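Local coordinates for extracellular solute-binding protein, family 1 (Bifidobacterium longum subsp. infantis ATCC 15697, PDB 3QUF) that probably binds a solute outside the cell membrane and hands it to an ABC-type importer, as family 1 extracellular solute-binding proteins do, at residues Asp113-Thr118 and Ser341-Tyr346; Gln293-Gly298 and Asp359-Gln364; Thr377-Glu382 and Ala406-Leu411; Ser216-Asp221 and Lys402-Lys407. One frame throughout, in Å; residues are numbered along the deposited sequence.

Overall arrangement
Contact 2 is the buried member of the set, where strand 295-305 meets helix 355-362 by apolar packing and a water bridge. Contact 1 joins two loops, partly buried, through a backbone N-H to carbonyl bond and two waters; it touches contact 2 where Leu342 CD2 lies 3.7 Å from Phe362 CZ. Contacts 3 and 4 sit about 10 Å apart, centre to centre, and both use helix 397-408 near the C-terminus, contact 3 as a surface contact of side chains and contact 4, partly buried, through a carboxylate that takes two backbone N-H groups and a hydroxyl. Contacts 1 and 3 lie on opposite sides of the chain's centre, their centres about 32 Å apart.

Contact 1 of 4, residues Asp113-Thr118 and Ser341-Tyr346; sequences DGIDDT and SLSSKY. With SO4 (sulfate ion), chain D.
Asp113-Asp116 and Leu342-Lys345 run past each other as two loop backbones, 143° apart in direction, with the CA atoms of Ile115 and Ser343 4.5 Å apart. The main tie is Ser344 N to Gly114 O, 2.9 Å, its donor tilted 32° from the carbonyl plane. The same oxygen also receives the CA-H of Ser343. Next to it, Ile115 CA-H points at Leu342 O. Ile115 lays CG1 against Ser343 CB at 3.9 Å, while its CG2 faces Leu342. Ser343 OG stands anti to the backbone N (chi1 174°) and accepts from Lys345 N in an ST turn, as Ser341 OG does from Ser343 N; Asn325 is a further partner of Ser343 OG. Lys345, extended beyond CG, passes its CE within 3.5 Å of Asp113 O, and its NZ binds a water that also lies 2.9 Å from Asp113 O and can donate to it; Asn325 takes another bond from NZ and gives one to Asp113 O. A second water accepts from Asp116 N and donates to Leu342 O at 2.7 Å. Gly114 N gives its hydrogen to a sulfate oxygen, O1, at 2.7 Å, the ion probably coming from the crystallisation liquor. Backbone amides and carbonyls therefore do most of the polar work between these loops; one water joins backbone to backbone, the other a lysine to a carbonyl.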
loop_
_atom_site.group_PDB
_atom_site.type_symbol
_atom_site.label_atom_id
_atom_site.label_comp_id
_atom_site.label_asym_id
_atom_site.label_seq_id
_atom_site.Cartn_x
_atom_site.Cartn_y
_atom_site.Cartn_z
ATOM N N ASP A 113 12.116 -13.690 11.041
ATOM C CA ASP A 113 11.510 -13.507 12.334
ATOM C C ASP A 113 11.345 -12.012 12.636
ATOM O O ASP A 113 12.168 -11.164 12.238
ATOM C CB ASP A 113 12.305 -14.246 13.415
ATOM C CG ASP A 113 12.201 -15.766 13.300
ATOM O OD1 ASP A 113 11.304 -16.313 12.621
ATOM O OD2 ASP A 113 13.019 -16.429 13.950
ATOM N N GLY A 114 10.219 -11.669 13.270
ATOM C CA GLY A 114 9.940 -10.291 13.675
ATOM C C GLY A 114 8.948 -9.584 12.771
ATOM O O GLY A 114 8.458 -8.498 13.090
ATOM N N ILE A 115 8.662 -10.190 11.611
ATOM C CA ILE A 115 7.730 -9.629 10.657
ATOM C C ILE A 115 6.459 -10.449 10.691
ATOM O O ILE A 115 6.487 -11.676 10.518
ATOM C CB ILE A 115 8.334 -9.690 9.228
ATOM C CG1 ILE A 115 9.670 -8.946 9.176
ATOM C CG2 ILE A 115 7.326 -9.171 8.160
ATOM C CD1 ILE A 115 10.517 -9.208 7.959
ATOM N N ASP A 116 5.332 -9.798 10.936
ATOM C CA ASP A 116 4.086 -10.551 11.131
ATOM C C ASP A 116 3.728 -11.363 9.874
ATOM O O ASP A 116 3.929 -10.946 8.749
ATOM C CB ASP A 116 2.935 -9.599 11.521
ATOM C CG ASP A 116 3.066 -9.025 12.947
ATOM O OD1 ASP A 116 3.915 -9.506 13.750
ATOM O OD2 ASP A 116 2.290 -8.089 13.292
ATOM N N ASP A 117 3.183 -12.568 10.108
ATOM C CA ASP A 117 2.937 -13.512 9.003
ATOM C C ASP A 117 2.016 -12.972 7.889
ATOM O O ASP A 117 2.156 -13.337 6.719
ATOM C CB ASP A 117 2.415 -14.796 9.583
ATOM C CG ASP A 117 3.512 -15.631 10.249
ATOM O OD1 ASP A 117 4.715 -15.313 10.114
ATOM O OD2 ASP A 117 3.156 -16.656 10.880
ATOM N N THR A 118 1.070 -12.094 8.216
ATOM C CA THR A 118 0.185 -11.513 7.215
ATOM C C THR A 118 0.926 -10.722 6.161
ATOM O O THR A 118 0.427 -10.548 5.033
ATOM C CB THR A 118 -0.848 -10.579 7.858
ATOM O OG1 THR A 118 -0.213 -9.720 8.810
ATOM C CG2 THR A 118 -1.918 -11.405 8.595
ATOM N N SER A 341 8.727 0.557 9.282
ATOM C CA SER A 341 9.235 -0.794 9.411
ATOM C C SER A 341 8.105 -1.806 9.613
ATOM O O SER A 341 7.208 -1.579 10.458
ATOM C CB SER A 341 10.187 -0.861 10.620
ATOM O OG SER A 341 10.485 -2.196 10.957
ATOM N N LEU A 342 8.187 -2.950 8.925
ATOM C CA LEU A 342 7.323 -4.090 9.210
ATOM C C LEU A 342 7.891 -5.097 10.218
ATOM O O LEU A 342 7.290 -6.155 10.456
ATOM C CB LEU A 342 6.976 -4.797 7.899
ATOM C CG LEU A 342 6.046 -4.063 6.959
ATOM C CD1 LEU A 342 5.962 -4.865 5.630
ATOM C CD2 LEU A 342 4.602 -3.943 7.566
ATOM N N SER A 343 9.031 -4.803 10.816
ATOM C CA SER A 343 9.716 -5.721 11.710
ATOM C C SER A 343 9.793 -5.159 13.113
ATOM O O SER A 343 10.088 -3.982 13.323
ATOM C CB SER A 343 11.124 -5.996 11.213
ATOM O OG SER A 343 11.852 -6.782 12.154
ATOM N N SER A 344 9.557 -6.018 14.087
ATOM C CA SER A 344 9.668 -5.616 15.497
ATOM C C SER A 344 11.101 -5.338 15.940
ATOM O O SER A 344 11.320 -4.847 17.041
ATOM C CB SER A 344 9.050 -6.688 16.393
ATOM O OG SER A 344 9.766 -7.894 16.275
ATOM N N LYS A 345 12.078 -5.578 15.065
ATOM C CA LYS A 345 13.458 -5.265 15.405
ATOM C C LYS A 345 13.754 -3.781 15.343
ATOM O O LYS A 345 14.749 -3.336 15.915
ATOM C CB LYS A 345 14.405 -6.006 14.493
ATOM C CG LYS A 345 14.252 -7.520 14.564
ATOM C CD LYS A 345 15.282 -8.159 13.717
ATOM C CE LYS A 345 15.056 -9.640 13.588
ATOM N NZ LYS A 345 16.207 -10.260 12.873
ATOM N N TYR A 346 12.881 -2.998 14.707
ATOM C CA TYR A 346 13.048 -1.560 14.710
ATOM C C TYR A 346 11.742 -0.877 14.489
ATOM O O TYR A 346 11.016 -1.229 13.597
ATOM C CB TYR A 346 14.004 -1.127 13.589
ATOM C CG TYR A 346 14.091 0.373 13.442
ATOM C CD1 TYR A 346 14.851 1.132 14.303
ATOM C CD2 TYR A 346 13.389 1.020 12.457
ATOM C CE1 TYR A 346 14.898 2.512 14.197
ATOM C CE2 TYR A 346 13.445 2.407 12.324
ATOM C CZ TYR A 346 14.213 3.139 13.195
ATOM O OH TYR A 346 14.247 4.525 13.084
HETATM S S SO4 D . 8.186 -13.779 14.905
HETATM O O1 SO4 D . 8.265 -13.531 13.472
HETATM O O2 SO4 D . 7.025 -14.624 15.177
HETATM O O3 SO4 D . 9.400 -14.456 15.363
HETATM O O4 SO4 D . 8.032 -12.509 15.617
HETATM O O HOH W 1 14.758 -12.437 12.408
HETATM O O HOH W 2 5.043 -7.063 11.580
#

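Contact 2 of 4, residues Gln293-Gly298 and Asp359-Gln364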
loop_
_atom_site.group_PDB
_atom_site.type_symbol
_atom_site.label_atom_id
_atom_site.label_comp_id
_atom_site.label_asym_id
_atom_site.label_seq_id
_atom_site.Cartn_x
_atom_site.Cartn_y
_atom_site.Cartn_z
ATOM N N GLN A 293 -12.528 0.374 11.747
ATOM C CA GLN A 293 -11.711 1.252 10.887
ATOM C C GLN A 293 -10.400 0.620 10.423
ATOM O O GLN A 293 -9.744 -0.134 11.172
ATOM C CB GLN A 293 -11.415 2.593 11.549
ATOM C CG GLN A 293 -12.624 3.361 12.056
ATOM C CD GLN A 293 -13.151 2.826 13.369
ATOM O OE1 GLN A 293 -12.448 2.102 14.109
ATOM N NE2 GLN A 293 -14.419 3.173 13.674
ATOM N N TRP A 294 -10.042 0.929 9.172
ATOM C CA TRP A 294 -8.782 0.522 8.542
ATOM C C TRP A 294 -8.071 1.753 7.967
ATOM O O TRP A 294 -8.666 2.803 7.772
ATOM C CB TRP A 294 -9.040 -0.511 7.430
ATOM C CG TRP A 294 -9.306 -1.881 7.980
ATOM C CD1 TRP A 294 -10.331 -2.225 8.794
ATOM C CD2 TRP A 294 -8.497 -3.034 7.844
ATOM N NE1 TRP A 294 -10.212 -3.519 9.200
ATOM C CE2 TRP A 294 -9.106 -4.060 8.612
ATOM C CE3 TRP A 294 -7.304 -3.315 7.176
ATOM C CZ2 TRP A 294 -8.575 -5.344 8.691
ATOM C CZ3 TRP A 294 -6.803 -4.586 7.235
ATOM C CH2 TRP A 294 -7.429 -5.589 8.036
ATOM N N ILE A 295 -6.782 1.589 7.675
ATOM C CA ILE A 295 -6.023 2.577 6.922
ATOM C C ILE A 295 -5.593 1.957 5.598
ATOM O O ILE A 295 -5.703 0.750 5.371
ATOM C CB ILE A 295 -4.830 3.152 7.720
ATOM C CG1 ILE A 295 -3.771 2.083 7.982
ATOM C CG2 ILE A 295 -5.329 3.798 9.010
ATOM C CD1 ILE A 295 -2.550 2.560 8.716
ATOM N N ASN A 296 -5.152 2.805 4.693
ATOM C CA ASN A 296 -4.516 2.323 3.498
ATOM C C ASN A 296 -3.062 1.943 3.832
ATOM O O ASN A 296 -2.379 2.580 4.639
ATOM C CB ASN A 296 -4.400 3.414 2.409
ATOM C CG ASN A 296 -5.734 3.895 1.790
ATOM O OD1 ASN A 296 -5.752 4.988 1.188
ATOM N ND2 ASN A 296 -6.824 3.137 1.907
ATOM N N GLY A 297 -2.534 0.976 3.104
ATOM C CA GLY A 297 -1.111 0.723 3.167
ATOM C C GLY A 297 -0.750 -0.587 2.517
ATOM O O GLY A 297 -1.605 -1.392 2.127
ATOM N N GLY A 298 0.546 -0.799 2.394
ATOM C CA GLY A 298 1.038 -2.027 1.788
ATOM C C GLY A 298 2.541 -2.091 1.900
ATOM O O GLY A 298 3.181 -1.112 2.316
ATOM N N ASP A 359 0.072 3.546 15.700
ATOM C CA ASP A 359 -0.003 2.607 16.808
ATOM C C ASP A 359 -1.241 1.723 16.811
ATOM O O ASP A 359 -1.154 0.562 17.201
ATOM C CB ASP A 359 0.041 3.326 18.143
ATOM C CG ASP A 359 1.419 3.884 18.475
ATOM O OD1 ASP A 359 2.402 3.696 17.705
ATOM O OD2 ASP A 359 1.475 4.547 19.518
ATOM N N ASN A 360 -2.383 2.258 16.401
ATOM C CA ASN A 360 -3.634 1.545 16.556
ATOM C C ASN A 360 -4.145 0.871 15.284
ATOM O O ASN A 360 -5.095 0.096 15.336
ATOM C CB ASN A 360 -4.672 2.466 17.170
ATOM C CG ASN A 360 -4.255 2.930 18.548
ATOM O OD1 ASN A 360 -3.711 2.139 19.338
ATOM N ND2 ASN A 360 -4.418 4.225 18.815
ATOM N N TYR A 361 -3.510 1.174 14.141
ATOM C CA TYR A 361 -3.902 0.593 12.868
ATOM C C TYR A 361 -2.728 -0.068 12.192
ATOM O O TYR A 361 -2.777 -1.264 11.940
ATOM C CB TYR A 361 -4.663 1.628 11.962
ATOM C CG TYR A 361 -5.882 2.086 12.688
ATOM C CD1 TYR A 361 -7.081 1.368 12.614
ATOM C CD2 TYR A 361 -5.811 3.170 13.565
ATOM C CE1 TYR A 361 -8.176 1.760 13.353
ATOM C CE2 TYR A 361 -6.923 3.568 14.311
ATOM C CZ TYR A 361 -8.079 2.829 14.224
ATOM O OH TYR A 361 -9.174 3.204 14.977
ATOM N N PHE A 362 -1.673 0.666 11.866
ATOM C CA PHE A 362 -0.522 0.057 11.193
ATOM C C PHE A 362 0.088 -1.079 12.032
ATOM O O PHE A 362 0.252 -2.201 11.557
ATOM C CB PHE A 362 0.534 1.104 10.836
ATOM C CG PHE A 362 1.763 0.507 10.231
ATOM C CD1 PHE A 362 1.738 -0.040 8.979
ATOM C CD2 PHE A 362 2.952 0.493 10.952
ATOM C CE1 PHE A 362 2.885 -0.630 8.452
ATOM C CE2 PHE A 362 4.093 -0.103 10.417
ATOM C CZ PHE A 362 4.037 -0.645 9.159
ATOM N N LYS A 363 0.382 -0.795 13.281
ATOM C CA LYS A 363 0.979 -1.815 14.150
ATOM C C LYS A 363 0.019 -2.952 14.511
ATOM O O LYS A 363 0.455 -3.992 14.974
ATOM C CB LYS A 363 1.569 -1.169 15.386
ATOM C CG LYS A 363 2.834 -0.338 15.029
ATOM C CD LYS A 363 3.554 0.184 16.296
ATOM C CE LYS A 363 4.876 -0.557 16.554
ATOM N NZ LYS A 363 4.643 -1.979 16.989
ATOM N N GLN A 364 -1.264 -2.750 14.291
ATOM C CA GLN A 364 -2.285 -3.782 14.499
ATOM C C GLN A 364 -2.686 -4.509 13.208
ATOM O O GLN A 364 -3.671 -5.260 13.216
ATOM C CB GLN A 364 -3.513 -3.143 15.125
ATOM C CG GLN A 364 -3.216 -2.401 16.413
ATOM C CD GLN A 364 -2.541 -3.262 17.440
ATOM O OE1 GLN A 364 -2.868 -4.434 17.583
ATOM N NE2 GLN A 364 -1.578 -2.687 18.161
HETATM O O HOH W 3 -10.705 1.156 15.895
#
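Trp294 and Tyr361 mark the closest approach of the two backbones, 6.5 Å between CA atoms, where the start of strand 295-305 passes the last turn of helix 355-362, which widens into a pi-type turn at 359-362. Tyr361 carries most of the contact. With its CG beside the backbone N and anti to the carbonyl carbon (chi1 -59°), the Tyr361 ring crosses the Gln293 side chain at a slant, and one edge meets the backbone: Gln293 O lies 3.3 Å from Tyr361 CE1, near the ring plane. That carbonyl has a hydrogen-bond partner in Lys366 NZ. The amide plane of Gln293 stands 88° from the ring, and Gln293 CB packs on Tyr361 CE1. At the far end a water bridges the two side chains, lying 2.7 Å from Gln293 OE1, to which it donates, and equally close to the tyrosine hydroxyl; Gln293 NE2 is held by Lys158 O and Glu290 O. Ile295 fills the other end of the tyrosine, its CG2 3.7 Å from Tyr361 CB. Its CD1 reaches on to the helix, 4.0 Å from Phe362 CB. Behind this, Ile295 and Phe362 both rest on Val138 of strand 135-144, and the Phe362 ring also meets Phe367. Ile295 bonds through its backbone to Lys366 and Tyr368, so strand 367-368 runs parallel beside it. A helix is thus packed on the mixed central sheet through an isoleucine and two aromatic residues, an alpha/beta layer of the kind from which solute-binding protein domains are built.

Contact 3 of 4, residues Thr377-Glu382 and Ala406-Leu411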
loop_
_atom_site.group_PDB
_atom_site.type_symbol
_atom_site.label_atom_id
_atom_site.label_comp_id
_atom_site.label_asym_id
_atom_site.label_seq_id
_atom_site.Cartn_x
_atom_site.Cartn_y
_atom_site.Cartn_z
ATOM N N THR A 377 -2.091 -3.253 -13.968
ATOM C CA THR A 377 -2.405 -2.034 -14.695
ATOM C C THR A 377 -3.761 -2.089 -15.368
ATOM O O THR A 377 -4.509 -1.078 -15.318
ATOM C CB THR A 377 -1.288 -1.734 -15.700
ATOM O OG1 THR A 377 -0.089 -1.522 -14.952
ATOM C CG2 THR A 377 -1.624 -0.504 -16.476
ATOM N N VAL A 378 -4.110 -3.236 -15.966
ATOM C CA VAL A 378 -5.359 -3.428 -16.625
ATOM C C VAL A 378 -6.511 -3.269 -15.630
ATOM O O VAL A 378 -7.509 -2.606 -15.922
ATOM C CB VAL A 378 -5.468 -4.790 -17.340
ATOM C CG1 VAL A 378 -6.858 -5.065 -17.864
ATOM C CG2 VAL A 378 -4.455 -4.892 -18.507
HETATM N N MSE A 379 -6.359 -3.892 -14.470
HETATM C CA MSE A 379 -7.420 -3.893 -13.474
HETATM C C MSE A 379 -7.568 -2.532 -12.788
HETATM O O MSE A 379 -8.686 -2.076 -12.579
HETATM C CB MSE A 379 -7.194 -4.982 -12.445
HETATM C CG MSE A 379 -7.464 -6.350 -12.941
HETATM SE SE MSE A 379 -9.179 -6.693 -13.761
HETATM C CE MSE A 379 -10.390 -6.213 -12.359
ATOM N N SER A 380 -6.473 -1.860 -12.508
ATOM C CA SER A 380 -6.551 -0.513 -11.930
ATOM C C SER A 380 -7.252 0.432 -12.902
ATOM O O SER A 380 -8.092 1.215 -12.488
ATOM C CB SER A 380 -5.184 0.021 -11.524
ATOM O OG SER A 380 -4.758 -0.557 -10.293
ATOM N N THR A 381 -6.907 0.353 -14.179
ATOM C CA THR A 381 -7.537 1.190 -15.189
ATOM C C THR A 381 -9.048 0.978 -15.215
ATOM O O THR A 381 -9.816 1.928 -15.280
ATOM C CB THR A 381 -6.956 0.890 -16.592
ATOM O OG1 THR A 381 -5.572 1.244 -16.593
ATOM C CG2 THR A 381 -7.710 1.664 -17.678
ATOM N N GLU A 382 -9.484 -0.289 -15.185
ATOM C CA GLU A 382 -10.914 -0.573 -15.201
ATOM C C GLU A 382 -11.581 -0.051 -13.917
ATOM O O GLU A 382 -12.681 0.536 -13.967
ATOM C CB GLU A 382 -11.169 -2.085 -15.371
ATOM C CG GLU A 382 -12.635 -2.464 -15.591
ATOM C CD GLU A 382 -13.302 -1.839 -16.838
ATOM O OE1 GLU A 382 -12.604 -1.381 -17.769
ATOM O OE2 GLU A 382 -14.554 -1.839 -16.907
ATOM N N ALA A 406 -16.174 -9.030 -15.308
ATOM C CA ALA A 406 -16.055 -9.241 -16.756
ATOM C C ALA A 406 -14.622 -9.061 -17.174
ATOM O O ALA A 406 -14.074 -9.874 -17.934
ATOM C CB ALA A 406 -16.982 -8.280 -17.538
ATOM N N LYS A 407 -13.981 -8.007 -16.685
ATOM C CA LYS A 407 -12.586 -7.766 -17.003
ATOM C C LYS A 407 -11.639 -8.842 -16.422
ATOM O O LYS A 407 -10.787 -9.392 -17.106
ATOM C CB LYS A 407 -12.182 -6.369 -16.493
ATOM C CG LYS A 407 -10.870 -5.879 -16.995
ATOM C CD LYS A 407 -10.882 -5.810 -18.504
ATOM C CE LYS A 407 -10.202 -4.589 -19.036
ATOM N NZ LYS A 407 -10.755 -4.319 -20.369
ATOM N N TRP A 408 -11.808 -9.156 -15.158
ATOM C CA TRP A 408 -11.020 -10.178 -14.474
ATOM C C TRP A 408 -11.100 -11.535 -15.176
ATOM O O TRP A 408 -10.083 -12.249 -15.307
ATOM C CB TRP A 408 -11.527 -10.304 -13.034
ATOM C CG TRP A 408 -10.716 -11.249 -12.194
ATOM C CD1 TRP A 408 -11.076 -12.497 -11.790
ATOM C CD2 TRP A 408 -9.427 -11.013 -11.680
ATOM N NE1 TRP A 408 -10.075 -13.053 -11.037
ATOM C CE2 TRP A 408 -9.055 -12.149 -10.944
ATOM C CE3 TRP A 408 -8.555 -9.921 -11.721
ATOM C CZ2 TRP A 408 -7.831 -12.246 -10.309
ATOM C CZ3 TRP A 408 -7.339 -10.019 -11.076
ATOM C CH2 TRP A 408 -6.985 -11.178 -10.393
ATOM N N ALA A 409 -12.290 -11.847 -15.661
ATOM C CA ALA A 409 -12.542 -13.151 -16.315
ATOM C C ALA A 409 -11.797 -13.274 -17.657
ATOM O O ALA A 409 -11.655 -14.396 -18.195
ATOM C CB ALA A 409 -14.000 -13.359 -16.496
ATOM N N THR A 410 -11.317 -12.151 -18.200
ATOM C CA THR A 410 -10.518 -12.169 -19.431
ATOM C C THR A 410 -9.031 -12.220 -19.207
ATOM O O THR A 410 -8.283 -12.407 -20.151
ATOM C CB THR A 410 -10.759 -10.955 -20.326
ATOM O OG1 THR A 410 -10.163 -9.793 -19.726
ATOM C CG2 THR A 410 -12.228 -10.741 -20.571
ATOM N N LEU A 411 -8.564 -12.068 -17.982
ATOM C CA LEU A 411 -7.132 -12.113 -17.761
ATOM C C LEU A 411 -6.646 -13.585 -17.825
ATOM O O LEU A 411 -6.130 -14.150 -16.832
ATOM C CB LEU A 411 -6.763 -11.462 -16.450
ATOM C CG LEU A 411 -7.371 -10.097 -16.179
ATOM C CD1 LEU A 411 -7.012 -9.743 -14.733
ATOM C CD2 LEU A 411 -6.914 -9.027 -17.166
#
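A Met-aromatic contact lies at the heart of this helix pair: Met379, present as selenomethionine, brings SE to the edge of the Trp408 indole. The selenium sits 5.3 Å from the centroid of the six-membered ring and 88° off its normal, with Trp408 CE3 the ring atom that Met379 SE meets, at 3.9 Å. Met379 CG lies in the plane of the same edge. A bend about CB-CG (chi2 -53°) turns SE toward helix 397-408, and a second about CG-SE (chi3 -58°) folds the methyl CE back; Met379 SE also touches Lys407 CG at 3.7 Å. Met379 and Lys407 run past each other in opposite directions, whereas Met379 and Trp408 cross at about a right angle. This is packing between helices 376-391 and 397-408, consecutive in the C-terminal part of the chain and joined by a short connection, and it takes in the C-terminal residues: Leu411, the last modelled residue, ends a type I turn that starts at Trp408 and sets CD1 3.9 Å from Met379 CG. Its CD2 meets Val378 CG1, which lies on Lys407 CE as well, 3.6 Å away, the valine crossing the lysine at about a right angle. Glu382 CG lies 4.0 Å from Lys407 CB. Its carboxylate is near the lysine but not paired with it: Glu382 OE1 and Lys407 NZ are 4.3 Å apart, beyond a salt bridge, an attraction that probably remains weak. Trp408 also meets the ring of Trp212, and Trp372 packs against Met379.

Contact 4 of 4, residues Ser216-Asp221 and Lys402-Lys407; sequences STFTKD and KALDAK
Asp405 of helix 397-408 reaches across to the first turn of helix 218-221, where its carboxylate receives the N-H groups of Phe218 and Thr219 at that helix's N-terminus. Thr217 is the N-cap there, its OG1 accepting from Lys220 N. From CB the aspartate runs to Asp405 CG, which stands 3.5 Å from Phe218 N, and there it divides. Asp405 OD1 takes the hydrogen of Phe218 N at 2.9 Å, on its syn side and 28° out of the carboxylate plane; it also lies at the edge of the Phe218 ring, near CD2. Asp405 OD2 takes two donors: Thr219 N, 2.7 Å away and 38° above the carboxylate plane, and Thr219 OG1, whose hydrogen meets the anti lone pair of Asp405 OD2. Both oxygens also lie close to Thr217 CB. Three bonds from two residues thus fix the rotation of the group, and the helix's N-terminal dipole would probably stabilise its negative charge. Beside it Leu404 packs on Phe218, its CB 3.7 Å above the ring plane and offset toward the rim, a CH-pi contact. Further partners of the ring include Trp222, edge-to-face, and Ile211 and Trp212 of helix 209-212, which bury the phenylalanine further. At the outer margin Lys402 CG lies against Thr219, 3.7 Å from its OG1, whose own hydrogen goes to Asp405 OD2 over 2.6 Å.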
loop_
_atom_site.group_PDB
_atom_site.type_symbol
_atom_site.label_atom_id
_atom_site.label_comp_id
_atom_site.label_asym_id
_atom_site.label_seq_id
_atom_site.Cartn_x
_atom_site.Cartn_y
_atom_site.Cartn_z
ATOM N N SER A 216 -14.940 -16.340 -4.661
ATOM C CA SER A 216 -15.923 -15.279 -4.704
ATOM C C SER A 216 -15.683 -14.417 -5.948
ATOM O O SER A 216 -14.818 -14.720 -6.779
ATOM C CB SER A 216 -15.848 -14.414 -3.435
ATOM O OG SER A 216 -17.002 -13.606 -3.344
ATOM N N THR A 217 -16.449 -13.346 -6.048
ATOM C CA THR A 217 -16.441 -12.466 -7.204
ATOM C C THR A 217 -16.546 -11.011 -6.759
ATOM O O THR A 217 -16.941 -10.725 -5.650
ATOM C CB THR A 217 -17.620 -12.758 -8.150
ATOM O OG1 THR A 217 -18.871 -12.476 -7.491
ATOM C CG2 THR A 217 -17.553 -14.222 -8.665
ATOM N N PHE A 218 -16.192 -10.102 -7.645
ATOM C CA PHE A 218 -16.446 -8.676 -7.399
ATOM C C PHE A 218 -17.947 -8.409 -7.217
ATOM O O PHE A 218 -18.355 -7.601 -6.386
ATOM C CB PHE A 218 -15.866 -7.821 -8.530
ATOM C CG PHE A 218 -14.373 -7.866 -8.621
ATOM C CD1 PHE A 218 -13.589 -7.110 -7.767
ATOM C CD2 PHE A 218 -13.730 -8.668 -9.569
ATOM C CE1 PHE A 218 -12.238 -7.173 -7.829
ATOM C CE2 PHE A 218 -12.366 -8.742 -9.628
ATOM C CZ PHE A 218 -11.597 -7.967 -8.765
ATOM N N THR A 219 -18.790 -9.079 -8.006
ATOM C CA THR A 219 -20.222 -8.923 -7.842
ATOM C C THR A 219 -20.691 -9.290 -6.455
ATOM O O THR A 219 -21.541 -8.603 -5.899
ATOM C CB THR A 219 -20.980 -9.742 -8.898
ATOM O OG1 THR A 219 -20.627 -9.221 -10.179
ATOM C CG2 THR A 219 -22.505 -9.633 -8.693
ATOM N N LYS A 220 -20.143 -10.355 -5.887
ATOM C CA LYS A 220 -20.540 -10.743 -4.514
ATOM C C LYS A 220 -20.023 -9.759 -3.467
ATOM O O LYS A 220 -20.772 -9.312 -2.584
ATOM C CB LYS A 220 -20.073 -12.157 -4.168
ATOM C CG LYS A 220 -20.871 -13.288 -4.863
ATOM C CD LYS A 220 -20.247 -14.673 -4.540
ATOM C CE LYS A 220 -20.486 -15.758 -5.637
ATOM N NZ LYS A 220 -19.301 -16.725 -5.790
ATOM N N ASP A 221 -18.733 -9.426 -3.556
ATOM C CA ASP A 221 -18.071 -8.733 -2.430
ATOM C C ASP A 221 -17.842 -7.251 -2.594
ATOM O O ASP A 221 -17.853 -6.528 -1.601
ATOM C CB ASP A 221 -16.775 -9.437 -2.071
ATOM C CG ASP A 221 -17.008 -10.681 -1.235
ATOM O OD1 ASP A 221 -17.895 -10.682 -0.319
ATOM O OD2 ASP A 221 -16.303 -11.650 -1.519
ATOM N N LYS A 402 -19.936 -5.818 -11.802
ATOM C CA LYS A 402 -20.057 -6.752 -12.920
ATOM C C LYS A 402 -18.983 -6.452 -13.965
ATOM O O LYS A 402 -18.420 -7.385 -14.562
ATOM C CB LYS A 402 -21.450 -6.697 -13.553
ATOM C CG LYS A 402 -22.571 -7.289 -12.662
ATOM C CD LYS A 402 -23.959 -7.127 -13.302
ATOM C CE LYS A 402 -24.930 -8.197 -12.811
ATOM N NZ LYS A 402 -26.297 -8.060 -13.443
ATOM N N ALA A 403 -18.688 -5.163 -14.186
ATOM C CA ALA A 403 -17.619 -4.795 -15.135
ATOM C C ALA A 403 -16.239 -5.284 -14.695
ATOM O O ALA A 403 -15.441 -5.767 -15.497
ATOM C CB ALA A 403 -17.601 -3.304 -15.386
ATOM N N LEU A 404 -15.954 -5.171 -13.401
ATOM C CA LEU A 404 -14.728 -5.713 -12.850
ATOM C C LEU A 404 -14.652 -7.244 -13.011
ATOM O O LEU A 404 -13.623 -7.755 -13.387
ATOM C CB LEU A 404 -14.555 -5.307 -11.389
ATOM C CG LEU A 404 -14.199 -3.824 -11.155
ATOM C CD1 LEU A 404 -14.209 -3.509 -9.676
ATOM C CD2 LEU A 404 -12.843 -3.473 -11.747
ATOM N N ASP A 405 -15.748 -7.959 -12.730
ATOM C CA ASP A 405 -15.772 -9.419 -12.936
ATOM C C ASP A 405 -15.520 -9.769 -14.415
ATOM O O ASP A 405 -14.733 -10.680 -14.711
ATOM C CB ASP A 405 -17.112 -9.995 -12.486
ATOM C CG ASP A 405 -17.127 -10.353 -10.994
ATOM O OD1 ASP A 405 -16.069 -10.737 -10.465
ATOM O OD2 ASP A 405 -18.217 -10.299 -10.379
ATOM N N ALA A 406 -16.174 -9.030 -15.308
ATOM C CA ALA A 406 -16.055 -9.241 -16.756
ATOM C C ALA A 406 -14.622 -9.061 -17.174
ATOM O O ALA A 406 -14.074 -9.874 -17.934
ATOM C CB ALA A 406 -16.982 -8.280 -17.538
ATOM N N LYS A 407 -13.981 -8.007 -16.685
ATOM C CA LYS A 407 -12.586 -7.766 -17.003
ATOM C C LYS A 407 -11.639 -8.842 -16.422
ATOM O O LYS A 407 -10.787 -9.392 -17.106
ATOM C CB LYS A 407 -12.182 -6.369 -16.493
ATOM C CG LYS A 407 -10.870 -5.879 -16.995
ATOM C CD LYS A 407 -10.882 -5.810 -18.504
ATOM C CE LYS A 407 -10.202 -4.589 -19.036
ATOM N NZ LYS A 407 -10.755 -4.319 -20.369
#